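Local coordinates for protein catalase (PDB 2J2M) that breaks hydrogen peroxide down to water and oxygen, using a haem iron reached through a main channel, at residues 76-79 against 80-83. Residues are numbered along the deposited sequence; the frame is centred on the assembly and turned at random.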
loop_
_atom_site.group_PDB
_atom_site.type_symbol
_atom_site.label_atom_id
_atom_site.label_comp_id
_atom_site.label_asym_id
_atom_site.label_seq_id
_atom_site.Cartn_x
_atom_site.Cartn_y
_atom_site.Cartn_z
ATOM N N THR A 76 28.718 16.606 25.436
ATOM C CA THR A 76 27.692 15.609 25.302
ATOM C C THR A 76 28.063 14.326 26.008
ATOM O O THR A 76 29.237 13.953 26.083
ATOM C CB THR A 76 27.288 15.287 23.804
ATOM O OG1 THR A 76 26.192 14.347 23.796
ATOM C CG2 THR A 76 28.453 14.691 23.007
ATOM N N LYS A 77 27.028 13.658 26.493
ATOM C CA LYS A 77 27.162 12.366 27.133
ATOM C C LYS A 77 26.803 11.270 26.136
ATOM O O LYS A 77 26.493 10.151 26.547
ATOM C CB LYS A 77 26.269 12.267 28.374
ATOM C CG LYS A 77 24.816 12.603 28.091
ATOM C CD LYS A 77 23.866 12.008 29.141
ATOM C CE LYS A 77 22.475 12.532 28.942
ATOM N NZ LYS A 77 21.644 12.096 30.076
ATOM N N ALA A 78 26.829 11.595 24.839
ATOM C CA ALA A 78 26.644 10.600 23.793
ATOM C C ALA A 78 27.708 9.538 23.963
ATOM O O ALA A 78 28.908 9.865 23.955
ATOM C CB ALA A 78 26.752 11.231 22.425
ATOM N N ALA A 79 27.262 8.284 24.130
ATOM C CA ALA A 79 28.151 7.131 24.390
ATOM C C ALA A 79 29.321 7.006 23.423
ATOM O O ALA A 79 30.473 6.840 23.858
ATOM C CB ALA A 79 27.364 5.834 24.409
ATOM N N PHE A 80 29.050 7.104 22.120
ATOM C CA PHE A 80 30.121 6.889 21.152
ATOM C C PHE A 80 31.193 7.988 21.162
ATOM O O PHE A 80 32.298 7.782 20.678
ATOM C CB PHE A 80 29.578 6.605 19.743
ATOM C CG PHE A 80 29.199 7.840 18.953
ATOM C CD1 PHE A 80 27.937 8.448 19.119
ATOM C CD2 PHE A 80 30.083 8.371 18.012
ATOM C CE1 PHE A 80 27.581 9.569 18.363
ATOM C CE2 PHE A 80 29.735 9.479 17.255
ATOM C CZ PHE A 80 28.486 10.086 17.436
ATOM N N LEU A 81 30.867 9.136 21.748
ATOM C CA LEU A 81 31.761 10.295 21.696
ATOM C C LEU A 81 32.570 10.524 22.967
ATOM O O LEU A 81 33.248 11.544 23.093
ATOM C CB LEU A 81 30.950 11.546 21.351
ATOM C CG LEU A 81 31.005 12.377 20.056
ATOM C CD1 LEU A 81 31.620 11.669 18.843
ATOM C CD2 LEU A 81 29.613 12.981 19.751
ATOM N N GLN A 82 32.496 9.581 23.907
ATOM C CA GLN A 82 33.217 9.690 25.191
ATOM C C GLN A 82 34.751 9.538 25.096
ATOM O O GLN A 82 35.485 10.281 25.754
ATOM C CB GLN A 82 32.635 8.724 26.242
ATOM C CG GLN A 82 31.178 9.031 26.624
ATOM C CD GLN A 82 30.962 10.524 26.853
ATOM O OE1 GLN A 82 31.460 11.083 27.827
ATOM N NE2 GLN A 82 30.219 11.174 25.956
ATOM N N GLU A 83 35.225 8.601 24.269
ATOM C CA GLU A 83 36.629 8.200 24.292
ATOM C C GLU A 83 37.248 8.277 22.901
ATOM O O GLU A 83 36.689 7.757 21.939
ATOM C CB GLU A 83 36.777 6.760 24.839
ATOM C CG GLU A 83 36.122 6.505 26.201
ATOM C CD GLU A 83 36.896 7.155 27.356
ATOM O OE1 GLU A 83 38.136 6.931 27.436
ATOM O OE2 GLU A 83 36.266 7.891 28.174
#
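Q82 folds its side chain back over the turn, and its amide overlaps the backbone carbonyls of T76 and A78. NE2 of Q82 donates to both. NE2 of Q82 lies 3.0 Å from T76 O. The bond from NE2 of Q82 to A78 O is shorter, 2.7 Å. Both bonds are nearly straight, and both acceptors lie close to the amide plane of Q82. On the acceptor side, NE2 stands well above the carbonyl plane of A78 (51° out of it) and is less tilted at T76 (28°). The chain bends at chi2 (-45°), which turns the amide back toward the preceding residues.

A78 O has a second donor. L81 N reaches A78 O at 3.0 Å, from the face of the carbonyl plane opposite to NE2 of Q82. This backbone bond closes the 3-10 turn. Q82 N makes a weak bond to A79 O, 3.4 Å long.

On the apolar side, T76 CG2 meets L81 CD2 at 3.9 Å, the two side chains crossing at about a right angle. CB of A78 lies 4.3 Å from CD2 of L81. W203 of strand 201-204 packs against both T76 and L81. T76 OG1 accepts from A78 N, an ST turn, and is bonded to G323 O.

With an alanine at Q82, T76 O would probably lose this donor and A78 O would keep only L81 N of the two described, freeing the start of the turn to shift.

Residues 76-83 lie in the loop between strands 59-68 and 87-95 of the catalase beta-barrel. A neutral amide, using both its N-H groups, thus ties the approach to the 3-10 turn to its exit without any charge pairing.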